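Local structure of lytic Polysaccharide Monooxygenase (Phytophthora infestans, 6Z5Y) at residues A[1-5]-A[15-19]; A[77-82]-A[168-172]; A[86-92]-A[127-133]; A[99-105]-A[143-149]. The protein is a secreted copper-dependent lytic polysaccharide monooxygenase that probably cleaves pectin oxidatively during plant infection, this chain being its N-terminal catalytic part. The contacts are given in a common frame with arbitrary orientation. Numbering follows the deposited sequence.

Interaction 1 (A[1-5]-A[15-19]). With CU (copper (II) ion), chain C.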
loop_
_atom_site.group_PDB
_atom_site.type_symbol
_atom_site.label_atom_id
_atom_site.label_comp_id
_atom_site.label_asym_id
_atom_site.label_seq_id
_atom_site.Cartn_x
_atom_site.Cartn_y
_atom_site.Cartn_z
ATOM N N HIS A 1 8.429 2.950 5.366
ATOM C CA HIS A 1 8.887 3.560 4.124
ATOM C C HIS A 1 8.969 2.534 2.998
ATOM O O HIS A 1 9.111 1.325 3.242
ATOM C CB HIS A 1 10.195 4.288 4.336
ATOM C CG HIS A 1 10.002 5.550 5.139
ATOM N ND1 HIS A 1 9.459 5.544 6.427
ATOM C CD2 HIS A 1 10.221 6.844 4.830
ATOM C CE1 HIS A 1 9.407 6.785 6.869
ATOM N NE2 HIS A 1 9.881 7.603 5.913
ATOM N N GLY A 2 8.948 3.027 1.788
ATOM C CA GLY A 2 9.094 2.177 0.614
ATOM C C GLY A 2 8.038 2.463 -0.430
ATOM O O GLY A 2 7.002 3.066 -0.154
ATOM N N TYR A 3 8.291 1.950 -1.631
ATOM C CA TYR A 3 7.386 2.051 -2.779
ATOM C C TYR A 3 7.473 0.724 -3.526
ATOM O O TYR A 3 8.528 0.063 -3.506
ATOM C CB TYR A 3 7.719 3.262 -3.678
ATOM C CG TYR A 3 9.141 3.312 -4.167
ATOM C CD1 TYR A 3 10.129 3.909 -3.388
ATOM C CD2 TYR A 3 9.538 2.728 -5.353
ATOM C CE1 TYR A 3 11.462 3.903 -3.769
ATOM C CE2 TYR A 3 10.859 2.747 -5.756
ATOM C CZ TYR A 3 11.813 3.317 -4.954
ATOM O OH TYR A 3 13.136 3.267 -5.279
ATOM N N ILE A 4 6.462 0.426 -4.318
ATOM C CA ILE A 4 6.605 -0.679 -5.281
ATOM C C ILE A 4 7.594 -0.239 -6.348
ATOM O O ILE A 4 7.398 0.808 -7.003
ATOM C CB ILE A 4 5.258 -1.108 -5.855
ATOM C CG1 ILE A 4 4.447 -1.808 -4.771
ATOM C CG2 ILE A 4 5.461 -1.986 -7.083
ATOM C CD1 ILE A 4 3.123 -2.339 -5.245
ATOM N N ALA A 5 8.647 -1.017 -6.499
ATOM C CA ALA A 5 9.749 -0.708 -7.410
ATOM C C ALA A 5 9.647 -1.472 -8.723
ATOM O O ALA A 5 10.210 -0.992 -9.726
ATOM C CB ALA A 5 11.060 -0.995 -6.738
ATOM N N LYS A 15 11.456 11.581 -6.696
ATOM C CA LYS A 15 11.416 10.182 -6.261
ATOM C C LYS A 15 11.617 10.149 -4.759
ATOM O O LYS A 15 12.584 10.777 -4.254
ATOM C CB LYS A 15 12.590 9.440 -6.876
ATOM C CG LYS A 15 12.711 8.054 -6.314
ATOM C CD LYS A 15 14.034 7.370 -6.426
ATOM C CE LYS A 15 14.207 6.292 -5.375
ATOM N NZ LYS A 15 15.244 5.323 -5.779
ATOM N N THR A 16 10.751 9.455 -4.047
ATOM C CA THR A 16 10.907 9.366 -2.592
ATOM C C THR A 16 10.169 8.129 -2.115
ATOM O O THR A 16 9.126 7.747 -2.679
ATOM C CB THR A 16 10.359 10.607 -1.881
ATOM O OG1 THR A 16 10.477 10.358 -0.464
ATOM C CG2 THR A 16 8.942 10.930 -2.252
ATOM N N ASN A 17 10.683 7.538 -1.049
ATOM C CA ASN A 17 10.021 6.383 -0.389
ATOM C C ASN A 17 9.146 6.821 0.780
ATOM O O ASN A 17 8.629 5.979 1.516
ATOM C CB ASN A 17 11.060 5.372 0.062
ATOM C CG ASN A 17 11.962 5.905 1.144
ATOM O OD1 ASN A 17 11.687 6.954 1.738
ATOM N ND2 ASN A 17 13.017 5.176 1.453
ATOM N N ASN A 18 8.890 8.109 0.892
ATOM C CA ASN A 18 8.146 8.697 2.014
ATOM C C ASN A 18 6.670 8.362 1.979
ATOM O O ASN A 18 6.075 8.187 0.919
ATOM C CB ASN A 18 8.310 10.229 1.945
ATOM C CG ASN A 18 8.248 10.986 3.240
ATOM O OD1 ASN A 18 8.205 10.354 4.266
ATOM N ND2 ASN A 18 8.112 12.316 3.180
ATOM N N TRP A 19 6.083 8.446 3.165
ATOM C CA TRP A 19 4.645 8.500 3.291
ATOM C C TRP A 19 4.113 9.798 2.716
ATOM O O TRP A 19 4.785 10.822 2.562
ATOM C CB TRP A 19 4.233 8.314 4.750
ATOM C CG TRP A 19 5.040 9.047 5.768
ATOM C CD1 TRP A 19 5.975 8.493 6.585
ATOM C CD2 TRP A 19 4.968 10.430 6.150
ATOM N NE1 TRP A 19 6.501 9.410 7.429
ATOM C CE2 TRP A 19 5.887 10.609 7.195
ATOM C CE3 TRP A 19 4.203 11.529 5.736
ATOM C CZ2 TRP A 19 6.059 11.831 7.830
ATOM C CZ3 TRP A 19 4.403 12.751 6.341
ATOM C CH2 TRP A 19 5.332 12.905 7.373
HETATM CU CU CU C . 8.715 4.010 7.278
HETATM O O HOH W 1 9.769 10.517 6.417
#
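The N-terminal residues 1-3 run at 129° to residues 15-19, and the two backbones come closest at Gly2 and Asn17, with CA atoms 4.4 Å apart. One nearly straight hydrogen bond joins them, from Gly2 N to Asn17 O (3.0 Å). Within 15-19, Thr16 OG1 accepts from Asn18 N (3.1 Å), an ST turn. His1 binds copper through N (2.2 Å) and ND1 (1.9 Å), the two His1 ligands of the histidine brace of LPMOs; His96 completes the brace. The far side of the ring meets the loop. His1 CD2 lies 3.4 Å from Asn17 OD1, and a water bridges His1 NE2 (3.0 Å) to Asn18 OD1 (2.7 Å). Trp19 CD1 packs 3.8 Å from His1 CE1. Farther along, Lys15 NZ donates to Tyr3 OH (3.0 Å), and Tyr3 CD1 touches Asn17 CB (3.9 Å). Beyond this contact, Ile4 enters strand 4-6 and packs on strands 143-155 and 158-170, while Trp19 touches Gln162 of strand 158-170.

Interaction 2 (A[77-82]-A[168-172])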
loop_
_atom_site.group_PDB
_atom_site.type_symbol
_atom_site.label_atom_id
_atom_site.label_comp_id
_atom_site.label_asym_id
_atom_site.label_seq_id
_atom_site.Cartn_x
_atom_site.Cartn_y
_atom_site.Cartn_z
ATOM N N GLY A 77 2.640 8.732 -15.924
ATOM C CA GLY A 77 3.993 8.375 -16.340
ATOM C C GLY A 77 4.002 7.337 -17.440
ATOM O O GLY A 77 2.960 6.777 -17.864
ATOM N N LYS A 78 5.193 7.028 -17.890
ATOM C CA LYS A 78 5.389 6.036 -18.935
ATOM C C LYS A 78 4.938 4.673 -18.428
ATOM O O LYS A 78 5.449 4.195 -17.402
ATOM C CB LYS A 78 6.866 5.968 -19.274
ATOM C CG LYS A 78 7.186 4.941 -20.332
ATOM C CD LYS A 78 8.592 5.023 -20.794
ATOM C CE LYS A 78 9.020 3.804 -21.584
ATOM N NZ LYS A 78 10.472 3.799 -21.854
ATOM N N PRO A 79 3.998 3.982 -19.090
ATOM C CA PRO A 79 3.572 2.672 -18.580
ATOM C C PRO A 79 4.729 1.667 -18.529
ATOM O O PRO A 79 5.553 1.595 -19.424
ATOM C CB PRO A 79 2.427 2.243 -19.510
ATOM C CG PRO A 79 1.884 3.601 -20.020
ATOM C CD PRO A 79 3.142 4.430 -20.204
ATOM N N SER A 80 4.709 0.868 -17.458
ATOM C CA SER A 80 5.688 -0.189 -17.194
ATOM C C SER A 80 5.133 -1.545 -17.586
ATOM O O SER A 80 3.936 -1.778 -17.537
ATOM C CB SER A 80 6.075 -0.192 -15.759
ATOM O OG SER A 80 6.880 0.934 -15.480
ATOM N N GLU A 81 6.011 -2.457 -17.927
ATOM C CA GLU A 81 5.576 -3.835 -18.246
ATOM C C GLU A 81 5.271 -4.599 -16.969
ATOM O O GLU A 81 6.005 -4.500 -15.991
ATOM C CB GLU A 81 6.684 -4.557 -18.979
ATOM C CG GLU A 81 6.871 -3.990 -20.354
ATOM C CD GLU A 81 5.760 -4.432 -21.300
ATOM O OE1 GLU A 81 5.278 -5.571 -21.134
ATOM O OE2 GLU A 81 5.354 -3.655 -22.181
ATOM N N PRO A 82 4.167 -5.367 -16.924
ATOM C CA PRO A 82 3.964 -6.232 -15.775
ATOM C C PRO A 82 5.121 -7.225 -15.627
ATOM O O PRO A 82 5.576 -7.795 -16.604
ATOM C CB PRO A 82 2.629 -6.931 -16.099
ATOM C CG PRO A 82 1.912 -5.999 -17.058
ATOM C CD PRO A 82 3.052 -5.425 -17.884
ATOM N N ILE A 168 0.824 3.099 -10.578
ATOM C CA ILE A 168 1.833 2.665 -11.563
ATOM C C ILE A 168 1.110 2.201 -12.805
ATOM O O ILE A 168 0.460 1.154 -12.795
ATOM C CB ILE A 168 2.725 1.548 -11.002
ATOM C CG1 ILE A 168 3.381 1.992 -9.683
ATOM C CG2 ILE A 168 3.762 1.186 -12.040
ATOM C CD1 ILE A 168 4.248 0.946 -9.021
ATOM N N PRO A 169 1.174 2.979 -13.901
ATOM C CA PRO A 169 0.501 2.564 -15.111
ATOM C C PRO A 169 1.256 1.377 -15.700
ATOM O O PRO A 169 2.501 1.404 -15.765
ATOM C CB PRO A 169 0.595 3.792 -16.026
ATOM C CG PRO A 169 1.839 4.544 -15.525
ATOM C CD PRO A 169 1.865 4.293 -14.026
ATOM N N LEU A 170 0.501 0.407 -16.207
ATOM C CA LEU A 170 1.068 -0.802 -16.819
ATOM C C LEU A 170 0.605 -0.905 -18.262
ATOM O O LEU A 170 -0.505 -0.530 -18.602
ATOM C CB LEU A 170 0.654 -2.060 -16.067
ATOM C CG LEU A 170 0.938 -2.053 -14.561
ATOM C CD1 LEU A 170 0.590 -3.390 -13.944
ATOM C CD2 LEU A 170 2.378 -1.728 -14.262
ATOM N N THR A 171 1.456 -1.502 -19.065
ATOM C CA THR A 171 1.155 -1.774 -20.471
ATOM C C THR A 171 0.168 -2.925 -20.601
ATOM O O THR A 171 0.055 -3.785 -19.756
ATOM C CB THR A 171 2.445 -2.107 -21.215
ATOM O OG1 THR A 171 3.033 -3.270 -20.627
ATOM C CG2 THR A 171 3.474 -1.004 -21.165
ATOM N N GLY A 172 -0.529 -2.933 -21.721
ATOM C CA GLY A 172 -1.375 -4.063 -22.141
ATOM C C GLY A 172 -1.413 -4.220 -23.632
ATOM O O GLY A 172 -1.316 -3.200 -24.355
#
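Two backbone hydrogen bonds hold residues 77-82 against the end of strand 158-170. Ser80 N donates to Pro169 O (2.8 Å), and Thr171 N donates to Ser80 O (2.9 Å). They make a single beta bridge, Ser80 with Leu170, so the loop follows the strand for one step without becoming a regular strand. Two CA-H...O contacts support it: Pro79 CA to Pro169 O (3.3 Å) and Leu170 CA to Ser80 O (3.1 Å). Prolines, which lack a backbone N-H donor, contribute much of the apolar packing. Pro79 CG lies 4.2 Å from Pro169 CB, and Pro82 CG lies 4.3 Å from Leu170 CB. Pro79 CB also meets Thr171 CG2 (3.8 Å), and Pro169 CG rests against Gly77 O (3.4 Å). The side-chain polar link is weaker: Thr171 OG1 gives a weak hydrogen bond to Glu81 OE2 (2.8 Å). Ser80 OG instead bonds to Ala8 O, in the loop after strand 4-6. The contact lies away from the copper site. It fastens the loop between helix 56-60 and strand 88-90 to strand 158-170, whose Ile168 and Leu170 are paired on their other side with Leu145 and Cys143 of strand 143-155.

Interaction 3 (A[86-92]-A[127-133])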
loop_
_atom_site.group_PDB
_atom_site.type_symbol
_atom_site.label_atom_id
_atom_site.label_comp_id
_atom_site.label_asym_id
_atom_site.label_seq_id
_atom_site.Cartn_x
_atom_site.Cartn_y
_atom_site.Cartn_z
ATOM N N GLY A 86 4.346 -13.149 -11.655
ATOM C CA GLY A 86 3.248 -13.105 -10.684
ATOM C C GLY A 86 3.598 -12.443 -9.373
ATOM O O GLY A 86 3.031 -12.792 -8.338
ATOM N N THR A 87 4.499 -11.475 -9.418
ATOM C CA THR A 87 4.923 -10.742 -8.240
ATOM C C THR A 87 4.856 -9.239 -8.503
ATOM O O THR A 87 4.816 -8.781 -9.650
ATOM C CB THR A 87 6.354 -11.069 -7.827
ATOM O OG1 THR A 87 7.310 -10.539 -8.752
ATOM C CG2 THR A 87 6.569 -12.546 -7.588
ATOM N N ALA A 88 4.926 -8.487 -7.411
ATOM C CA ALA A 88 5.370 -7.085 -7.404
ATOM C C ALA A 88 6.479 -7.006 -6.370
ATOM O O ALA A 88 6.407 -7.694 -5.358
ATOM C CB ALA A 88 4.230 -6.123 -7.105
ATOM N N THR A 89 7.460 -6.175 -6.591
ATOM C CA THR A 89 8.605 -6.103 -5.683
ATOM C C THR A 89 8.668 -4.730 -5.039
ATOM O O THR A 89 8.624 -3.718 -5.737
ATOM C CB THR A 89 9.898 -6.397 -6.428
ATOM O OG1 THR A 89 9.753 -7.629 -7.121
ATOM C CG2 THR A 89 11.076 -6.504 -5.503
ATOM N N PHE A 90 8.802 -4.714 -3.722
ATOM C CA PHE A 90 8.950 -3.458 -2.991
ATOM C C PHE A 90 10.372 -2.936 -3.140
ATOM O O PHE A 90 11.321 -3.662 -3.489
ATOM C CB PHE A 90 8.597 -3.673 -1.521
ATOM C CG PHE A 90 7.943 -2.498 -0.824
ATOM C CD1 PHE A 90 6.903 -1.799 -1.406
ATOM C CD2 PHE A 90 8.352 -2.150 0.446
ATOM C CE1 PHE A 90 6.254 -0.781 -0.723
ATOM C CE2 PHE A 90 7.671 -1.162 1.133
ATOM C CZ PHE A 90 6.645 -0.463 0.551
ATOM N N SER A 91 10.555 -1.678 -2.779
ATOM C CA SER A 91 11.860 -1.008 -2.953
ATOM C C SER A 91 12.836 -1.416 -1.853
ATOM O O SER A 91 14.034 -1.176 -2.031
ATOM C CB SER A 91 11.690 0.503 -2.971
ATOM O OG SER A 91 11.240 0.974 -1.706
ATOM N N ARG A 92 12.340 -2.005 -0.779
ATOM C CA ARG A 92 13.121 -2.355 0.405
ATOM C C ARG A 92 12.295 -3.378 1.151
ATOM O O ARG A 92 11.231 -3.827 0.660
ATOM C CB ARG A 92 13.430 -1.096 1.234
ATOM C CG ARG A 92 12.175 -0.358 1.685
ATOM C CD ARG A 92 12.424 0.613 2.828
ATOM N NE ARG A 92 13.402 1.634 2.444
ATOM C CZ ARG A 92 14.218 2.258 3.287
ATOM N NH1 ARG A 92 14.157 2.021 4.573
ATOM N NH2 ARG A 92 15.101 3.084 2.784
ATOM N N ILE A 127 14.551 -7.478 0.613
ATOM C CA ILE A 127 13.508 -6.924 -0.254
ATOM C C ILE A 127 12.192 -7.674 -0.054
ATOM O O ILE A 127 12.174 -8.890 -0.096
ATOM C CB ILE A 127 13.961 -6.987 -1.712
ATOM C CG1 ILE A 127 15.297 -6.286 -1.916
ATOM C CG2 ILE A 127 12.886 -6.454 -2.638
ATOM C CD1 ILE A 127 15.350 -4.873 -1.450
ATOM N N ALA A 128 11.116 -6.935 0.160
ATOM C CA ALA A 128 9.780 -7.531 0.253
ATOM C C ALA A 128 9.229 -7.805 -1.142
ATOM O O ALA A 128 9.341 -6.971 -2.018
ATOM C CB ALA A 128 8.836 -6.640 1.029
ATOM N N VAL A 129 8.618 -8.952 -1.287
ATOM C CA VAL A 129 8.034 -9.397 -2.561
ATOM C C VAL A 129 6.584 -9.724 -2.290
ATOM O O VAL A 129 6.261 -10.535 -1.427
ATOM C CB VAL A 129 8.783 -10.594 -3.156
ATOM C CG1 VAL A 129 8.074 -11.018 -4.439
ATOM C CG2 VAL A 129 10.224 -10.281 -3.395
ATOM N N PHE A 130 5.720 -9.080 -3.059
ATOM C CA PHE A 130 4.262 -9.317 -2.989
ATOM C C PHE A 130 3.906 -10.404 -3.989
ATOM O O PHE A 130 4.254 -10.294 -5.163
ATOM C CB PHE A 130 3.515 -8.044 -3.353
ATOM C CG PHE A 130 3.831 -6.871 -2.457
ATOM C CD1 PHE A 130 3.298 -6.745 -1.201
ATOM C CD2 PHE A 130 4.708 -5.885 -2.891
ATOM C CE1 PHE A 130 3.640 -5.671 -0.382
ATOM C CE2 PHE A 130 5.049 -4.812 -2.086
ATOM C CZ PHE A 130 4.521 -4.719 -0.833
ATOM N N LYS A 131 3.186 -11.416 -3.517
ATOM C CA LYS A 131 2.724 -12.505 -4.369
ATOM C C LYS A 131 1.561 -13.192 -3.683
ATOM O O LYS A 131 1.417 -13.149 -2.466
ATOM C CB LYS A 131 3.875 -13.467 -4.450
ATOM C CG LYS A 131 4.068 -14.388 -3.235
ATOM C CD LYS A 131 4.526 -13.784 -1.897
ATOM C CE LYS A 131 4.915 -14.877 -0.908
ATOM N NZ LYS A 131 5.065 -14.394 0.493
ATOM N N PRO A 132 0.688 -13.825 -4.476
ATOM C CA PRO A 132 0.650 -13.809 -5.941
ATOM C C PRO A 132 -0.029 -12.550 -6.478
ATOM O O PRO A 132 -0.938 -12.020 -5.840
ATOM C CB PRO A 132 -0.207 -15.032 -6.297
ATOM C CG PRO A 132 -1.196 -15.103 -5.097
ATOM C CD PRO A 132 -0.392 -14.649 -3.908
ATOM N N VAL A 133 0.432 -12.088 -7.630
ATOM C CA VAL A 133 -0.199 -10.955 -8.342
ATOM C C VAL A 133 -0.481 -11.414 -9.767
ATOM O O VAL A 133 0.451 -11.638 -10.537
ATOM C CB VAL A 133 0.678 -9.694 -8.321
ATOM C CG1 VAL A 133 -0.030 -8.537 -9.047
ATOM C CG2 VAL A 133 1.078 -9.299 -6.896
#
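Phe90 and Phe130 form the apolar centre. Their rings make an offset edge-to-face pair, with the edge of Phe130 toward the face of Phe90; centroids are 5.5 Å apart and planes at 89°. Ala88 CB packs 4.2 Å from Phe130 CD2, and Phe90 CB lies 3.9 Å from Ala128 CB. Val133 CG2 closes on Ala88 CB (4.5 Å). Phe130 also packs on Cys100 and Ile102 of strand 100-104, so these side chains fill the space between two sheets. This is the immunoglobulin-like beta-sandwich core of LPMOs. Strand 88-90 is the middle strand of the smaller sheet, between 4-6 and 129-130. It runs antiparallel to 129-130. Ala88 and Phe130 are a hydrogen-bonded pair, with Ala88 N to Phe130 O at 3.0 Å and Phe130 N to Ala88 O at 2.8 Å. Thr89 and Val129 are a non-hydrogen-bonded pair on the other face, where Thr89 CG2 touches Ile127 CG2 (3.4 Å). The backbone pairing continues beyond strand 129-130: Phe90 N donates to Ala128 O (2.9 Å), and Ala128 N to Arg92 O (3.2 Å). At the far end Val133 N donates to Gly86 O (2.8 Å), just after the cis peptide before Pro132. Gly86 has a positive phi (65°), which favours glycine. At the polar edge, Thr87 OG1 bonds to Asp85, Ser91 OG bonds to Tyr3 N, and the Arg92 side chain lies near the copper site.

Interaction 4 (A[99-105]-A[143-149])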
loop_
_atom_site.group_PDB
_atom_site.type_symbol
_atom_site.label_atom_id
_atom_site.label_comp_id
_atom_site.label_asym_id
_atom_site.label_seq_id
_atom_site.Cartn_x
_atom_site.Cartn_y
_atom_site.Cartn_z
ATOM N N PRO A 99 -2.004 -3.106 7.277
ATOM C CA PRO A 99 -2.540 -3.724 6.076
ATOM C C PRO A 99 -2.064 -3.028 4.797
ATOM O O PRO A 99 -1.848 -1.814 4.753
ATOM C CB PRO A 99 -4.050 -3.526 6.252
ATOM C CG PRO A 99 -4.157 -2.257 7.082
ATOM C CD PRO A 99 -2.996 -2.346 8.050
ATOM N N CYS A 100 -1.984 -3.819 3.742
ATOM C CA CYS A 100 -1.666 -3.278 2.422
ATOM C C CYS A 100 -2.393 -4.099 1.379
ATOM O O CYS A 100 -2.908 -5.211 1.626
ATOM C CB CYS A 100 -0.173 -3.154 2.163
ATOM S SG CYS A 100 0.671 -4.626 1.581
ATOM N N GLU A 101 -2.460 -3.526 0.179
ATOM C CA GLU A 101 -3.192 -4.150 -0.912
ATOM C C GLU A 101 -2.736 -3.568 -2.234
ATOM O O GLU A 101 -2.223 -2.453 -2.313
ATOM C CB GLU A 101 -4.688 -4.019 -0.686
ATOM C CG GLU A 101 -5.145 -2.587 -0.629
ATOM C CD GLU A 101 -6.502 -2.404 0.026
ATOM O OE1 GLU A 101 -6.666 -2.848 1.188
ATOM O OE2 GLU A 101 -7.359 -1.751 -0.567
ATOM N N ILE A 102 -2.966 -4.354 -3.270
ATOM C CA ILE A 102 -2.663 -3.981 -4.673
ATOM C C ILE A 102 -3.929 -4.177 -5.481
ATOM O O ILE A 102 -4.569 -5.258 -5.407
ATOM C CB ILE A 102 -1.521 -4.818 -5.241
ATOM C CG1 ILE A 102 -0.242 -4.641 -4.439
ATOM C CG2 ILE A 102 -1.277 -4.465 -6.710
ATOM C CD1 ILE A 102 0.882 -5.594 -4.787
ATOM N N TRP A 103 -4.255 -3.173 -6.277
ATOM C CA TRP A 103 -5.376 -3.185 -7.223
ATOM C C TRP A 103 -4.853 -3.009 -8.633
ATOM O O TRP A 103 -3.873 -2.289 -8.851
ATOM C CB TRP A 103 -6.316 -2.029 -6.905
ATOM C CG TRP A 103 -7.007 -2.100 -5.587
ATOM C CD1 TRP A 103 -6.461 -1.910 -4.350
ATOM C CD2 TRP A 103 -8.391 -2.325 -5.382
ATOM N NE1 TRP A 103 -7.422 -2.018 -3.384
ATOM C CE2 TRP A 103 -8.622 -2.271 -3.991
ATOM C CE3 TRP A 103 -9.485 -2.534 -6.242
ATOM C CZ2 TRP A 103 -9.892 -2.381 -3.439
ATOM C CZ3 TRP A 103 -10.746 -2.646 -5.690
ATOM C CH2 TRP A 103 -10.930 -2.583 -4.305
ATOM N N LEU A 104 -5.525 -3.621 -9.584
ATOM C CA LEU A 104 -5.320 -3.363 -11.022
ATOM C C LEU A 104 -6.640 -2.812 -11.529
ATOM O O LEU A 104 -7.663 -3.539 -11.540
ATOM C CB LEU A 104 -4.916 -4.642 -11.767
ATOM C CG LEU A 104 -3.660 -5.308 -11.249
ATOM C CD1 LEU A 104 -3.383 -6.572 -12.019
ATOM C CD2 LEU A 104 -2.452 -4.390 -11.298
ATOM N N ASP A 105 -6.681 -1.530 -11.812
ATOM C CA ASP A 105 -7.959 -0.812 -11.961
ATOM C C ASP A 105 -8.838 -1.187 -10.769
ATOM O O ASP A 105 -8.392 -1.034 -9.609
ATOM C CB ASP A 105 -8.542 -0.989 -13.364
ATOM C CG ASP A 105 -7.598 -0.470 -14.447
ATOM O OD1 ASP A 105 -6.969 0.560 -14.190
ATOM O OD2 ASP A 105 -7.576 -1.086 -15.536
ATOM N N CYS A 143 -3.541 -1.143 -17.545
ATOM C CA CYS A 143 -4.255 -0.979 -16.261
ATOM C C CYS A 143 -3.466 0.009 -15.434
ATOM O O CYS A 143 -2.274 0.175 -15.639
ATOM C CB CYS A 143 -4.435 -2.274 -15.475
ATOM S SG CYS A 143 -2.857 -3.064 -15.147
ATOM N N MET A 144 -4.117 0.597 -14.472
ATOM C CA MET A 144 -3.413 1.313 -13.410
ATOM C C MET A 144 -3.262 0.390 -12.205
ATOM O O MET A 144 -4.263 -0.018 -11.590
ATOM C CB MET A 144 -4.201 2.552 -12.991
ATOM C CG MET A 144 -3.451 3.434 -12.000
ATOM S SD MET A 144 -1.910 4.099 -12.634
ATOM C CE MET A 144 -2.519 4.960 -14.062
ATOM N N LEU A 145 -2.015 0.118 -11.844
ATOM C CA LEU A 145 -1.749 -0.558 -10.559
ATOM C C LEU A 145 -1.819 0.489 -9.460
ATOM O O LEU A 145 -1.266 1.571 -9.585
ATOM C CB LEU A 145 -0.387 -1.225 -10.591
ATOM C CG LEU A 145 -0.012 -1.966 -9.297
ATOM C CD1 LEU A 145 0.962 -3.108 -9.587
ATOM C CD2 LEU A 145 0.620 -1.040 -8.260
ATOM N N ARG A 146 -2.555 0.173 -8.403
ATOM C CA ARG A 146 -2.579 1.039 -7.225
ATOM C C ARG A 146 -2.203 0.232 -6.008
ATOM O O ARG A 146 -2.760 -0.845 -5.757
ATOM C CB ARG A 146 -3.928 1.720 -7.050
ATOM C CG ARG A 146 -4.194 2.762 -8.129
ATOM C CD ARG A 146 -5.519 3.469 -7.926
ATOM N NE ARG A 146 -5.766 4.521 -8.914
ATOM C CZ ARG A 146 -6.293 4.337 -10.127
ATOM N NH1 ARG A 146 -6.675 3.132 -10.532
ATOM N NH2 ARG A 146 -6.461 5.369 -10.938
ATOM N N PHE A 147 -1.257 0.767 -5.256
ATOM C CA PHE A 147 -0.803 0.198 -3.970
ATOM C C PHE A 147 -1.259 1.112 -2.865
ATOM O O PHE A 147 -1.100 2.349 -2.977
ATOM C CB PHE A 147 0.718 0.097 -3.987
ATOM C CG PHE A 147 1.352 -0.346 -2.700
ATOM C CD1 PHE A 147 1.141 -1.630 -2.240
ATOM C CD2 PHE A 147 2.088 0.527 -1.918
ATOM C CE1 PHE A 147 1.766 -2.048 -1.063
ATOM C CE2 PHE A 147 2.690 0.118 -0.744
ATOM C CZ PHE A 147 2.526 -1.171 -0.318
ATOM N N TYR A 148 -1.762 0.522 -1.806
ATOM C CA TYR A 148 -2.154 1.237 -0.583
ATOM C C TYR A 148 -1.563 0.494 0.596
ATOM O O TYR A 148 -1.737 -0.734 0.687
ATOM C CB TYR A 148 -3.661 1.274 -0.443
ATOM C CG TYR A 148 -4.412 1.965 -1.550
ATOM C CD1 TYR A 148 -4.745 1.324 -2.721
ATOM C CD2 TYR A 148 -4.811 3.293 -1.400
ATOM C CE1 TYR A 148 -5.444 2.009 -3.730
ATOM C CE2 TYR A 148 -5.503 3.979 -2.379
ATOM C CZ TYR A 148 -5.816 3.335 -3.551
ATOM O OH TYR A 148 -6.530 3.963 -4.552
ATOM N N TRP A 149 -1.004 1.242 1.515
ATOM C CA TRP A 149 -0.436 0.653 2.740
ATOM C C TRP A 149 -0.731 1.627 3.880
ATOM O O TRP A 149 -0.367 2.811 3.801
ATOM C CB TRP A 149 1.065 0.427 2.581
ATOM C CG TRP A 149 1.813 -0.113 3.758
ATOM C CD1 TRP A 149 1.357 -0.927 4.747
ATOM C CD2 TRP A 149 3.213 0.088 3.997
ATOM N NE1 TRP A 149 2.374 -1.214 5.614
ATOM C CE2 TRP A 149 3.536 -0.637 5.158
ATOM C CE3 TRP A 149 4.220 0.782 3.321
ATOM C CZ2 TRP A 149 4.841 -0.659 5.671
ATOM C CZ3 TRP A 149 5.491 0.772 3.835
ATOM C CH2 TRP A 149 5.805 0.065 4.989
HETATM O O HOH W 2 -6.107 0.537 -9.388
HETATM O O HOH W 3 -8.267 2.544 -12.910
#
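Strand 100-104 and residues 143-149 of strand 143-155 are antiparallel neighbours in the larger sheet of the beta-sandwich. Their axes come within 4.6 Å, at 167°. Glu101 N donates to Tyr148 O (2.9 Å), and Tyr148 N to Glu101 O (3.1 Å). Trp103 and Arg146 form the next hydrogen-bonded pair, with Trp103 N to Arg146 O and Arg146 N to Trp103 O both 2.8 Å. Asp105 ends the ladder: its N donates to Met144 O (2.9 Å), and its OD1 accepts from Met144 N (2.9 Å). One face carries Cys100, Ile102, Leu104, Leu145, Phe147 and Trp149. There Ile102 CG2 meets Leu145 CG (3.8 Å), and Cys100 SG meets Phe147 CE1 (3.9 Å). Cys100 is disulfide-bonded to Cys115 and Cys143 to Cys138. The other face carries Glu101, Trp103, Arg146 and Tyr148, under helix 56-60. Trp103 NE1 donates to Glu101 OE2 (2.8 Å), while Tyr148 OH bonds to Asp61. Asp105 OD1 and Arg146 NH1, 4.5 Å apart, are beyond a salt bridge; a water bridges them, 2.7 Å from Asp105 OD1 and 2.9 Å from Arg146 NH1. The first face is apolar and packs inside; the second spends polar groups on hydrogen bonds, as Glu101 does to Val56 N and Arg57 N.

Overall arrangement
Interaction 4 lies nearest the chain centre. Its apolar face meets interaction 3 across the sandwich: Phe90 CE1 is 3.7 Å from Phe147 CE2. Ile4 CD1 of interaction 1 enters the same core, 3.6 Å from Phe147 CB. Interaction 2 extends the sheet of interaction 4, with Leu170 N 2.8 Å from Cys143 O. Interactions 1 and 3 share the smaller sheet through Ala5 N and Thr89 O (2.8 Å). Interaction 1 supplies His1 to the copper, with His96 from outside the four contacts. The nearest atoms of the Trp149 and Arg92 side chains lie about 5 Å and about 6 Å from the metal. The centre of interaction 2 lies about 18 Å from that of interaction 1.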